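Local coordinates for amidohydrolase 3 domain-containing protein (Bacillus thuringiensis serovar konkukian, PDB 3GGM), which is uncharacterised but is probably part of a hydrolase acting on non-peptide carbon-nitrogen bonds, of which this chain is the short N-terminal piece, at residues Asp5-Gly11 / Lys50-Arg56. Residue numbers count along the deposited sequence, not the author numbering.
Sequences DMILYNG and KKIDLKR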
ATOM      1  N   ASP A   5       0.876 -24.028  -6.638  1.00 33.61           N
ATOM      2  CA  ASP A   5       0.575 -24.297  -5.239  1.00 34.87           C
ATOM      3  C   ASP A   5      -0.685 -23.554  -4.826  1.00 34.51           C
ATOM      4  O   ASP A   5      -1.435 -24.011  -3.964  1.00 36.54           O
ATOM      5  CB  ASP A   5       1.729 -23.854  -4.334  1.00 37.27           C
ATOM      6  CG  ASP A   5       3.031 -24.552  -4.668  1.00 38.97           C
ATOM      7  OD1 ASP A   5       2.986 -25.748  -5.033  1.00 40.89           O
ATOM      8  OD2 ASP A   5       4.094 -23.904  -4.555  1.00 41.24           O
ATOM      9  N   MET A   6      -0.922 -22.415  -5.465  1.00 34.61           N
ATOM     10  CA  MET A   6      -2.077 -21.590  -5.143  1.00 33.47           C
ATOM     11  C   MET A   6      -2.683 -20.962  -6.393  1.00 31.50           C
ATOM     12  O   MET A   6      -1.968 -20.616  -7.329  1.00 28.65           O
ATOM     13  CB  MET A   6      -1.641 -20.488  -4.170  1.00 35.53           C
ATOM     14  CG  MET A   6      -2.620 -19.339  -4.014  1.00 38.91           C
ATOM     15  SD  MET A   6      -4.118 -19.788  -3.127  1.00 43.51           S
ATOM     16  CE  MET A   6      -3.454 -19.871  -1.432  1.00 43.28           C
ATOM     17  N   ILE A   7      -4.004 -20.822  -6.393  1.00 29.60           N
ATOM     18  CA  ILE A   7      -4.720 -20.202  -7.501  1.00 28.59           C
ATOM     19  C   ILE A   7      -5.815 -19.310  -6.933  1.00 27.33           C
ATOM     20  O   ILE A   7      -6.737 -19.794  -6.283  1.00 26.44           O
ATOM     21  CB  ILE A   7      -5.386 -21.241  -8.423  1.00 29.34           C
ATOM     22  CG1 ILE A   7      -4.316 -22.050  -9.159  1.00 31.76           C
ATOM     23  CG2 ILE A   7      -6.312 -20.533  -9.411  1.00 30.60           C
ATOM     24  CD1 ILE A   7      -4.875 -23.066 -10.136  1.00 30.81           C
ATOM     25  N   LEU A   8      -5.685 -18.004  -7.143  1.00 24.97           N
ATOM     26  CA  LEU A   8      -6.696 -17.070  -6.676  1.00 24.39           C
ATOM     27  C   LEU A   8      -7.483 -16.725  -7.930  1.00 23.04           C
ATOM     28  O   LEU A   8      -6.892 -16.323  -8.932  1.00 23.16           O
ATOM     29  CB  LEU A   8      -6.057 -15.806  -6.101  1.00 24.87           C
ATOM     30  CG  LEU A   8      -5.181 -15.931  -4.848  1.00 26.54           C
ATOM     31  CD1 LEU A   8      -3.803 -16.455  -5.226  1.00 28.53           C
ATOM     32  CD2 LEU A   8      -5.039 -14.565  -4.201  1.00 26.97           C
ATOM     33  N   TYR A   9      -8.802 -16.899  -7.887  1.00 21.91           N
ATOM     34  CA  TYR A   9      -9.630 -16.599  -9.058  1.00 21.98           C
ATOM     35  C   TYR A   9     -10.897 -15.816  -8.723  1.00 21.37           C
ATOM     36  O   TYR A   9     -11.197 -15.560  -7.557  1.00 18.21           O
ATOM     37  CB  TYR A   9     -10.018 -17.888  -9.782  1.00 21.09           C
ATOM     38  CG  TYR A   9     -10.909 -18.786  -8.953  1.00 22.63           C
ATOM     39  CD1 TYR A   9     -10.404 -19.496  -7.865  1.00 22.41           C
ATOM     40  CD2 TYR A   9     -12.274 -18.876  -9.224  1.00 21.92           C
ATOM     41  CE1 TYR A   9     -11.247 -20.279  -7.057  1.00 23.62           C
ATOM     42  CE2 TYR A   9     -13.119 -19.649  -8.431  1.00 24.66           C
ATOM     43  CZ  TYR A   9     -12.604 -20.345  -7.351  1.00 24.09           C
ATOM     44  OH  TYR A   9     -13.458 -21.093  -6.572  1.00 26.13           O
ATOM     45  N   ASN A  10     -11.631 -15.452  -9.772  1.00 20.07           N
ATOM     46  CA  ASN A  10     -12.870 -14.689  -9.669  1.00 20.13           C
ATOM     47  C   ASN A  10     -12.692 -13.361  -8.932  1.00 20.81           C
ATOM     48  O   ASN A  10     -13.522 -12.965  -8.096  1.00 19.58           O
ATOM     49  CB  ASN A  10     -13.959 -15.541  -9.004  1.00 20.01           C
ATOM     50  CG  ASN A  10     -15.303 -14.852  -8.987  1.00 20.39           C
ATOM     51  OD1 ASN A  10     -15.707 -14.244  -9.974  1.00 18.99           O
ATOM     52  ND2 ASN A  10     -16.018 -14.957  -7.864  1.00 19.15           N
ATOM     53  N   GLY A  11     -11.606 -12.665  -9.272  1.00 21.39           N
ATOM     54  CA  GLY A  11     -11.315 -11.382  -8.657  1.00 19.10           C
ATOM     55  C   GLY A  11     -10.917 -10.329  -9.673  1.00 18.99           C
ATOM     56  O   GLY A  11     -11.169 -10.473 -10.873  1.00 19.24           O
ATOM     57  N   LYS A  50      -3.831 -24.993  -3.688  1.00 41.34           N
ATOM     58  CA  LYS A  50      -4.769 -24.245  -2.858  1.00 41.22           C
ATOM     59  C   LYS A  50      -5.485 -23.276  -3.792  1.00 40.32           C
ATOM     60  O   LYS A  50      -4.851 -22.624  -4.621  1.00 39.78           O
ATOM     61  CB  LYS A  50      -4.048 -23.444  -1.769  1.00 43.02           C
ATOM     62  CG  LYS A  50      -3.417 -24.276  -0.665  1.00 46.23           C
ATOM     63  CD  LYS A  50      -1.983 -24.672  -0.996  1.00 49.81           C
ATOM     64  CE  LYS A  50      -1.052 -23.461  -0.981  1.00 50.08           C
ATOM     65  NZ  LYS A  50       0.368 -23.846  -1.232  1.00 50.57           N
ATOM     66  N   LYS A  51      -6.801 -23.188  -3.671  1.00 39.16           N
ATOM     67  CA  LYS A  51      -7.560 -22.286  -4.523  1.00 38.28           C
ATOM     68  C   LYS A  51      -8.379 -21.324  -3.677  1.00 36.74           C
ATOM     69  O   LYS A  51      -9.012 -21.720  -2.702  1.00 37.07           O
ATOM     70  CB  LYS A  51      -8.453 -23.083  -5.477  1.00 38.17           C
ATOM     71  CG  LYS A  51      -9.151 -24.262  -4.837  1.00 41.85           C
ATOM     72  CD  LYS A  51      -9.926 -25.083  -5.863  1.00 40.49           C
ATOM     73  CE  LYS A  51      -8.998 -25.714  -6.888  1.00 41.64           C
ATOM     74  NZ  LYS A  51      -9.733 -26.605  -7.832  1.00 43.34           N
ATOM     75  N   ILE A  52      -8.343 -20.052  -4.047  1.00 33.53           N
ATOM     76  CA  ILE A  52      -9.068 -19.033  -3.309  1.00 30.77           C
ATOM     77  C   ILE A  52     -10.011 -18.247  -4.204  1.00 29.58           C
ATOM     78  O   ILE A  52      -9.580 -17.543  -5.117  1.00 29.53           O
ATOM     79  CB  ILE A  52      -8.107 -18.024  -2.646  1.00 31.11           C
ATOM     80  CG1 ILE A  52      -7.165 -18.746  -1.681  1.00 32.09           C
ATOM     81  CG2 ILE A  52      -8.906 -16.955  -1.920  1.00 29.50           C
ATOM     82  CD1 ILE A  52      -6.183 -17.823  -0.989  1.00 34.34           C
ATOM     83  N   ASP A  53     -11.299 -18.365  -3.919  1.00 27.28           N
ATOM     84  CA  ASP A  53     -12.319 -17.647  -4.664  1.00 26.25           C
ATOM     85  C   ASP A  53     -12.338 -16.236  -4.077  1.00 24.65           C
ATOM     86  O   ASP A  53     -12.826 -16.028  -2.963  1.00 24.74           O
ATOM     87  CB  ASP A  53     -13.682 -18.323  -4.469  1.00 27.15           C
ATOM     88  CG  ASP A  53     -14.800 -17.599  -5.192  1.00 27.88           C
ATOM     89  OD1 ASP A  53     -14.581 -16.450  -5.625  1.00 24.85           O
ATOM     90  OD2 ASP A  53     -15.898 -18.182  -5.324  1.00 28.38           O
ATOM     91  N   LEU A  54     -11.800 -15.278  -4.828  1.00 22.93           N
ATOM     92  CA  LEU A  54     -11.724 -13.887  -4.396  1.00 23.22           C
ATOM     93  C   LEU A  54     -13.085 -13.182  -4.266  1.00 24.80           C
ATOM     94  O   LEU A  54     -13.160 -12.056  -3.769  1.00 22.99           O
ATOM     95  CB  LEU A  54     -10.834 -13.095  -5.365  1.00 23.09           C
ATOM     96  CG  LEU A  54      -9.362 -13.524  -5.385  1.00 24.12           C
ATOM     97  CD1 LEU A  54      -8.643 -12.877  -6.563  1.00 22.57           C
ATOM     98  CD2 LEU A  54      -8.697 -13.143  -4.051  1.00 22.95           C
ATOM     99  N   LYS A  55     -14.147 -13.833  -4.736  1.00 23.45           N
ATOM    100  CA  LYS A  55     -15.492 -13.257  -4.662  1.00 25.56           C
ATOM    101  C   LYS A  55     -15.529 -11.801  -5.125  1.00 22.93           C
ATOM    102  O   LYS A  55     -16.141 -10.946  -4.484  1.00 21.56           O
ATOM    103  CB  LYS A  55     -16.026 -13.375  -3.231  1.00 27.83           C
ATOM    104  CG  LYS A  55     -16.182 -14.821  -2.783  1.00 33.84           C
ATOM    105  CD  LYS A  55     -16.917 -14.931  -1.451  1.00 37.70           C
ATOM    106  CE  LYS A  55     -17.221 -16.380  -1.128  1.00 41.08           C
ATOM    107  NZ  LYS A  55     -17.822 -16.527   0.233  1.00 42.91           N
ATOM    108  N   ARG A  56     -14.868 -11.552  -6.251  1.00 21.33           N
ATOM    109  CA  ARG A  56     -14.769 -10.243  -6.891  1.00 21.43           C
ATOM    110  C   ARG A  56     -14.028  -9.151  -6.135  1.00 21.35           C
ATOM    111  O   ARG A  56     -14.153  -7.976  -6.461  1.00 21.06           O
ATOM    112  CB  ARG A  56     -16.156  -9.753  -7.331  1.00 23.22           C
ATOM    113  CG  ARG A  56     -16.694 -10.518  -8.564  1.00 21.14           C
ATOM    114  CD  ARG A  56     -16.034 -10.054  -9.864  1.00 22.52           C
ATOM    115  NE  ARG A  56     -16.569  -8.760 -10.307  1.00 24.33           N
ATOM    116  CZ  ARG A  56     -16.033  -8.010 -11.265  1.00 26.38           C
ATOM    117  NH1 ARG A  56     -14.931  -8.408 -11.898  1.00 27.59           N
ATOM    118  NH2 ARG A  56     -16.605  -6.861 -11.602  1.00 28.35           N
TER
HETATM  119  O   HOH W   1     -13.598 -10.545 -12.157  1.00 32.43           O
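The Tyr9 ring lies across the neighbouring strand, with Asp53 CA over its face 4.0 Å from the ring centroid in a CH-pi contact. Strands 6-9 and 50-53 form a parallel pair within a small mixed sheet, consistent with the beta domain that flanks the catalytic barrel in amidohydrolases, a barrel this fragment lacks; strand 22-29 runs antiparallel along the far edge of 6-9. Ile7 N donates to Lys50 O (2.7 Å) and Ile7 O accepts from Ile52 N (2.8 Å), so Ile7 bridges two residues flanking Lys51; Tyr9 does the same around Asp53, bonding to Ile52 O and Leu54 N. Met6, Leu8 and Ile52 share one face, where Met6 CE sits 3.4 Å from Ile52 CD1 and His69 of the second subunit packs on Leu8, Ile52 and Leu54. On the opposite face Ile7 and Tyr9 meet Leu42. At the end of strand 50-53, Asp53 OD1 accepts from Lys55 N (2.8 Å), an Asx turn, and from Asn10 ND2 (3.1 Å). One water joins Gly11 O (2.7 Å) to Arg56 NH1 (2.5 Å).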